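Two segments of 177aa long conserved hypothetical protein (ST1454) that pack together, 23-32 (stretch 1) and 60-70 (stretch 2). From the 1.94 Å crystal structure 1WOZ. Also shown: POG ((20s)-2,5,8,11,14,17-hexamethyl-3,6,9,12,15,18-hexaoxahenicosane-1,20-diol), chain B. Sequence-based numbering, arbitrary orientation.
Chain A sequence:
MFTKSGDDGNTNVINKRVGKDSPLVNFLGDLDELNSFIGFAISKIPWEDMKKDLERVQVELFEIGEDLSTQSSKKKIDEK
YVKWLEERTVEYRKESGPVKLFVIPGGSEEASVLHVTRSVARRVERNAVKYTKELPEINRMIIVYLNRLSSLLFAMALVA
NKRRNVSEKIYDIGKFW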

ATOM      1  N   PRO A  23      18.074  -8.486  -5.532  1.00 34.29           N
ATOM      2  CA  PRO A  23      17.202  -9.144  -4.559  1.00 32.61           C
ATOM      3  C   PRO A  23      17.388  -8.522  -3.175  1.00 30.45           C
ATOM      4  O   PRO A  23      16.414  -8.293  -2.464  1.00 28.92           O
ATOM      5  CB  PRO A  23      17.669 -10.596  -4.599  1.00 33.19           C
ATOM      6  CG  PRO A  23      18.137 -10.752  -6.007  1.00 34.73           C
ATOM      7  CD  PRO A  23      18.871  -9.473  -6.284  1.00 34.90           C
ATOM      8  N   LEU A  24      18.635  -8.253  -2.782  1.00 27.92           N
ATOM      9  CA  LEU A  24      18.853  -7.658  -1.468  1.00 27.19           C
ATOM     10  C   LEU A  24      18.195  -6.289  -1.333  1.00 26.48           C
ATOM     11  O   LEU A  24      17.499  -6.033  -0.351  1.00 24.90           O
ATOM     12  CB  LEU A  24      20.342  -7.522  -1.133  1.00 28.69           C
ATOM     13  CG  LEU A  24      20.603  -6.817   0.218  1.00 29.16           C
ATOM     14  CD1 LEU A  24      19.995  -7.618   1.357  1.00 28.67           C
ATOM     15  CD2 LEU A  24      22.114  -6.662   0.451  1.00 30.81           C
ATOM     16  N   VAL A  25      18.415  -5.413  -2.314  1.00 25.45           N
ATOM     17  CA  VAL A  25      17.840  -4.069  -2.272  1.00 24.02           C
ATOM     18  C   VAL A  25      16.313  -4.121  -2.239  1.00 23.53           C
ATOM     19  O   VAL A  25      15.677  -3.360  -1.504  1.00 22.34           O
ATOM     20  CB  VAL A  25      18.316  -3.224  -3.470  1.00 25.10           C
ATOM     21  CG1 VAL A  25      17.616  -1.859  -3.462  1.00 25.87           C
ATOM     22  CG2 VAL A  25      19.835  -3.030  -3.377  1.00 26.94           C
ATOM     23  N   ASN A  26      15.730  -5.014  -3.033  1.00 23.45           N
ATOM     24  CA  ASN A  26      14.275  -5.181  -3.041  1.00 23.35           C
ATOM     25  C   ASN A  26      13.739  -5.729  -1.703  1.00 22.34           C
ATOM     26  O   ASN A  26      12.697  -5.288  -1.224  1.00 21.99           O
ATOM     27  CB  ASN A  26      13.860  -6.092  -4.198  1.00 24.87           C
ATOM     28  CG  ASN A  26      13.719  -5.333  -5.513  1.00 28.41           C
ATOM     29  OD1 ASN A  26      12.780  -4.553  -5.698  1.00 30.88           O
ATOM     30  ND2 ASN A  26      14.650  -5.553  -6.427  1.00 30.43           N
ATOM     31  N   PHE A  27      14.442  -6.686  -1.098  1.00 21.18           N
ATOM     32  CA  PHE A  27      14.025  -7.242   0.184  1.00 21.10           C
ATOM     33  C   PHE A  27      14.052  -6.118   1.234  1.00 20.20           C
ATOM     34  O   PHE A  27      13.099  -5.943   2.005  1.00 19.31           O
ATOM     35  CB  PHE A  27      14.968  -8.395   0.593  1.00 21.82           C
ATOM     36  CG  PHE A  27      14.385  -9.347   1.610  1.00 20.77           C
ATOM     37  CD1 PHE A  27      14.967 -10.601   1.807  1.00 23.12           C
ATOM     38  CD2 PHE A  27      13.270  -9.001   2.380  1.00 21.93           C
ATOM     39  CE1 PHE A  27      14.455 -11.497   2.757  1.00 20.90           C
ATOM     40  CE2 PHE A  27      12.744  -9.894   3.330  1.00 21.03           C
ATOM     41  CZ  PHE A  27      13.345 -11.148   3.517  1.00 20.96           C
ATOM     42  N   LEU A  28      15.147  -5.364   1.276  1.00 19.40           N
ATOM     43  CA  LEU A  28      15.251  -4.246   2.213  1.00 20.17           C
ATOM     44  C   LEU A  28      14.148  -3.216   1.919  1.00 19.19           C
ATOM     45  O   LEU A  28      13.595  -2.622   2.841  1.00 19.38           O
ATOM     46  CB  LEU A  28      16.630  -3.578   2.111  1.00 18.84           C
ATOM     47  CG  LEU A  28      17.818  -4.461   2.528  1.00 18.67           C
ATOM     48  CD1 LEU A  28      19.139  -3.705   2.239  1.00 20.89           C
ATOM     49  CD2 LEU A  28      17.713  -4.788   4.027  1.00 19.80           C
ATOM     50  N   GLY A  29      13.835  -3.005   0.646  1.00 19.58           N
ATOM     51  CA  GLY A  29      12.774  -2.062   0.300  1.00 17.95           C
ATOM     52  C   GLY A  29      11.424  -2.557   0.818  1.00 18.27           C
ATOM     53  O   GLY A  29      10.613  -1.766   1.343  1.00 17.67           O
ATOM     54  N   ASP A  30      11.164  -3.857   0.675  1.00 16.90           N
ATOM     55  CA  ASP A  30       9.896  -4.424   1.166  1.00 17.45           C
ATOM     56  C   ASP A  30       9.800  -4.307   2.694  1.00 17.87           C
ATOM     57  O   ASP A  30       8.733  -4.008   3.236  1.00 15.67           O
ATOM     58  CB  ASP A  30       9.755  -5.899   0.756  1.00 19.06           C
ATOM     59  CG  ASP A  30       9.558  -6.068  -0.731  1.00 21.41           C
ATOM     60  OD1 ASP A  30       9.226  -5.075  -1.412  1.00 20.70           O
ATOM     61  OD2 ASP A  30       9.727  -7.196  -1.228  1.00 23.65           O
ATOM     62  N   LEU A  31      10.921  -4.519   3.382  1.00 16.96           N
ATOM     63  CA  LEU A  31      10.939  -4.408   4.835  1.00 17.84           C
ATOM     64  C   LEU A  31      10.599  -2.984   5.249  1.00 16.57           C
ATOM     65  O   LEU A  31       9.866  -2.768   6.207  1.00 16.31           O
ATOM     66  CB  LEU A  31      12.314  -4.807   5.394  1.00 16.34           C
ATOM     67  CG  LEU A  31      12.512  -6.319   5.285  1.00 18.82           C
ATOM     68  CD1 LEU A  31      13.968  -6.657   5.550  1.00 18.56           C
ATOM     69  CD2 LEU A  31      11.590  -7.050   6.274  1.00 19.75           C
ATOM     70  N   ASP A  32      11.146  -2.010   4.527  1.00 17.51           N
ATOM     71  CA  ASP A  32      10.869  -0.600   4.828  1.00 18.53           C
ATOM     72  C   ASP A  32       9.373  -0.277   4.594  1.00 17.81           C
ATOM     73  O   ASP A  32       8.741   0.422   5.396  1.00 18.45           O
ATOM     74  CB  ASP A  32      11.769   0.298   3.958  1.00 18.71           C
ATOM     75  CG  ASP A  32      11.480   1.789   4.142  1.00 19.21           C
ATOM     76  OD1 ASP A  32      11.291   2.243   5.284  1.00 20.39           O
ATOM     77  OD2 ASP A  32      11.459   2.515   3.132  1.00 22.47           O
ATOM     78  N   GLU A  60      12.986  -4.570  15.397  1.00 19.34           N
ATOM     79  CA  GLU A  60      13.404  -5.887  14.907  1.00 18.90           C
ATOM     80  C   GLU A  60      13.420  -5.990  13.387  1.00 19.32           C
ATOM     81  O   GLU A  60      14.204  -6.775  12.831  1.00 19.38           O
ATOM     82  CB  GLU A  60      12.570  -7.005  15.574  1.00 19.00           C
ATOM     83  CG  GLU A  60      12.752  -6.974  17.097  1.00 19.98           C
ATOM     84  CD  GLU A  60      11.995  -8.050  17.877  1.00 22.63           C
ATOM     85  OE1 GLU A  60      11.110  -8.751  17.327  1.00 19.94           O
ATOM     86  OE2 GLU A  60      12.302  -8.180  19.073  1.00 21.19           O
ATOM     87  N   LEU A  61      12.595  -5.193  12.701  1.00 17.71           N
ATOM     88  CA  LEU A  61      12.650  -5.197  11.238  1.00 17.07           C
ATOM     89  C   LEU A  61      13.997  -4.578  10.833  1.00 19.11           C
ATOM     90  O   LEU A  61      14.594  -4.967   9.822  1.00 17.18           O
ATOM     91  CB  LEU A  61      11.488  -4.396  10.609  1.00 17.05           C
ATOM     92  CG  LEU A  61      10.119  -5.083  10.775  1.00 18.12           C
ATOM     93  CD1 LEU A  61       9.052  -4.308  10.019  1.00 16.10           C
ATOM     94  CD2 LEU A  61      10.185  -6.525  10.229  1.00 18.42           C
ATOM     95  N   PHE A  62      14.481  -3.600  11.602  1.00 19.25           N
ATOM     96  CA  PHE A  62      15.799  -3.033  11.272  1.00 20.65           C
ATOM     97  C   PHE A  62      16.859  -4.102  11.556  1.00 20.41           C
ATOM     98  O   PHE A  62      17.836  -4.227  10.827  1.00 20.82           O
ATOM     99  CB  PHE A  62      16.101  -1.771  12.093  1.00 19.77           C
ATOM    100  CG  PHE A  62      15.591  -0.508  11.457  1.00 21.57           C
ATOM    101  CD1 PHE A  62      14.313  -0.038  11.724  1.00 20.42           C
ATOM    102  CD2 PHE A  62      16.385   0.192  10.543  1.00 21.15           C
ATOM    103  CE1 PHE A  62      13.824   1.113  11.086  1.00 19.33           C
ATOM    104  CE2 PHE A  62      15.897   1.342   9.908  1.00 22.09           C
ATOM    105  CZ  PHE A  62      14.608   1.794  10.189  1.00 20.91           C
ATOM    106  N   GLU A  63      16.675  -4.884  12.620  1.00 20.76           N
ATOM    107  CA  GLU A  63      17.645  -5.941  12.897  1.00 20.68           C
ATOM    108  C   GLU A  63      17.635  -6.993  11.786  1.00 21.46           C
ATOM    109  O   GLU A  63      18.690  -7.532  11.397  1.00 21.13           O
ATOM    110  CB  GLU A  63      17.355  -6.579  14.257  1.00 22.06           C
ATOM    111  CG  GLU A  63      17.596  -5.601  15.399  1.00 24.74           C
ATOM    112  CD  GLU A  63      17.484  -6.231  16.781  1.00 28.69           C
ATOM    113  OE1 GLU A  63      18.125  -5.706  17.707  1.00 33.09           O
ATOM    114  OE2 GLU A  63      16.749  -7.223  16.956  1.00 32.29           O
ATOM    115  N   ILE A  64      16.446  -7.278  11.258  1.00 19.63           N
ATOM    116  CA  ILE A  64      16.323  -8.235  10.163  1.00 18.62           C
ATOM    117  C   ILE A  64      17.074  -7.686   8.959  1.00 19.67           C
ATOM    118  O   ILE A  64      17.773  -8.424   8.253  1.00 18.52           O
ATOM    119  CB  ILE A  64      14.813  -8.479   9.790  1.00 20.26           C
ATOM    120  CG1 ILE A  64      14.162  -9.315  10.885  1.00 21.36           C
ATOM    121  CG2 ILE A  64      14.695  -9.075   8.385  1.00 20.29           C
ATOM    122  CD1 ILE A  64      12.680  -9.595  10.675  1.00 22.82           C
ATOM    123  N   GLY A  65      16.929  -6.388   8.707  1.00 19.13           N
ATOM    124  CA  GLY A  65      17.648  -5.794   7.588  1.00 20.54           C
ATOM    125  C   GLY A  65      19.164  -5.901   7.756  1.00 20.91           C
ATOM    126  O   GLY A  65      19.893  -6.110   6.782  1.00 22.56           O
ATOM    127  N   GLU A  66      19.653  -5.768   8.984  1.00 22.50           N
ATOM    128  CA  GLU A  66      21.093  -5.872   9.215  1.00 23.54           C
ATOM    129  C   GLU A  66      21.550  -7.317   9.080  1.00 22.65           C
ATOM    130  O   GLU A  66      22.648  -7.583   8.580  1.00 23.51           O
ATOM    131  CB  GLU A  66      21.459  -5.313  10.597  1.00 25.94           C
ATOM    132  CG  GLU A  66      21.152  -3.832  10.704  1.00 28.03           C
ATOM    133  CD  GLU A  66      21.997  -3.089  11.732  1.00 29.36           C
ATOM    134  OE1 GLU A  66      21.994  -3.459  12.928  1.00 27.53           O
ATOM    135  OE2 GLU A  66      22.651  -2.111  11.316  1.00 31.20           O
ATOM    136  N   ASP A  67      20.714  -8.249   9.523  1.00 22.56           N
ATOM    137  CA  ASP A  67      21.020  -9.672   9.388  1.00 23.26           C
ATOM    138  C   ASP A  67      21.221  -9.908   7.884  1.00 23.08           C
ATOM    139  O   ASP A  67      22.283 -10.361   7.450  1.00 23.09           O
ATOM    140  CB  ASP A  67      19.842 -10.517   9.928  1.00 22.65           C
ATOM    141  CG  ASP A  67      20.106 -12.014   9.882  1.00 22.39           C
ATOM    142  OD1 ASP A  67      20.835 -12.490   8.988  1.00 22.90           O
ATOM    143  OD2 ASP A  67      19.556 -12.726  10.738  1.00 25.04           O
ATOM    144  N   LEU A  68      20.211  -9.569   7.082  1.00 23.33           N
ATOM    145  CA  LEU A  68      20.275  -9.740   5.620  1.00 23.57           C
ATOM    146  C   LEU A  68      21.484  -9.087   4.958  1.00 24.29           C
ATOM    147  O   LEU A  68      22.133  -9.700   4.107  1.00 26.53           O
ATOM    148  CB  LEU A  68      19.031  -9.147   4.943  1.00 22.41           C
ATOM    149  CG  LEU A  68      17.693  -9.832   5.188  1.00 24.39           C
ATOM    150  CD1 LEU A  68      16.566  -8.959   4.588  1.00 24.23           C
ATOM    151  CD2 LEU A  68      17.711 -11.223   4.560  1.00 23.05           C
ATOM    152  N   SER A  69      21.747  -7.834   5.326  1.00 23.05           N
ATOM    153  CA  SER A  69      22.849  -7.039   4.784  1.00 26.74           C
ATOM    154  C   SER A  69      24.256  -7.491   5.177  1.00 28.14           C
ATOM    155  O   SER A  69      25.230  -7.123   4.505  1.00 28.92           O
ATOM    156  CB  SER A  69      22.690  -5.566   5.201  1.00 27.91           C
ATOM    157  OG  SER A  69      21.518  -4.996   4.637  1.00 31.81           O
ATOM    158  N   THR A  70      24.371  -8.272   6.249  1.00 27.97           N
ATOM    159  CA  THR A  70      25.680  -8.729   6.717  1.00 29.38           C
ATOM    160  C   THR A  70      25.784 -10.246   6.819  1.00 30.88           C
ATOM    161  O   THR A  70      26.650 -10.758   7.531  1.00 30.37           O
ATOM    162  CB  THR A  70      26.016  -8.142   8.110  1.00 28.86           C
ATOM    163  OG1 THR A  70      25.143  -8.702   9.094  1.00 25.89           O
ATOM    164  CG2 THR A  70      25.844  -6.625   8.106  1.00 28.59           C
TER
HETATM  165  OH  POG B 201      14.575  -0.109   6.388  1.00 34.49           O
HETATM  166  C2  POG B 201      14.466  -1.503   6.691  1.00 35.99           C
HETATM  167  C1  POG B 201      13.553  -1.773   7.831  1.00 34.84           C
HETATM  168  C3  POG B 201      15.795  -1.991   6.998  1.00 35.95           C
HETATM  169  O2  POG B 201      16.776  -1.346   6.182  1.00 38.64           O
HETATM  170  C5  POG B 201      18.040  -1.336   6.873  1.00 36.34           C

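Two leucines, one from each helix, act as knobs in each other's surroundings: Leu31 sits among Leu61, Ile64, Gly65 and Leu68, while Leu68 sits among Leu24, Phe27, Leu28 and Leu31. The pair meets directly, Leu31 CD1 lying 3.6 Å from Leu68 CD1. Leu68 CD1 also stands over a face of the Phe27 ring, 3.6 Å from the ring centroid and 12° off the normal, a CH-pi contact that a flat aromatic surface accommodates well.

The example illustrates how antiparallel helices, here at 177° with axes 10.1 Å apart at closest approach, can pair through interlocking, mostly apolar side chains. No hydrogen bond crosses the contact, which buries 393 Å² in total. Around the knobs, Leu31 CD1 reaches Ile64 CG2 at 3.8 Å, and Leu31 CD2 lies 4.2 Å from Leu61 CD2.

Gly65 suits its place by lacking a side chain. Leu28 CD2 approaches Gly65 CA to 3.7 Å; a CB there would be tight against that methyl and would clash with C3 of the bound POG. Toward the end of the second helix, Ser69 OG donates to Gly65 O at 2.9 Å, so the hydroxyl's hydrogen is satisfied within its own helix even as Leu28 CD1 packs 3.6 Å from Ser69 OG.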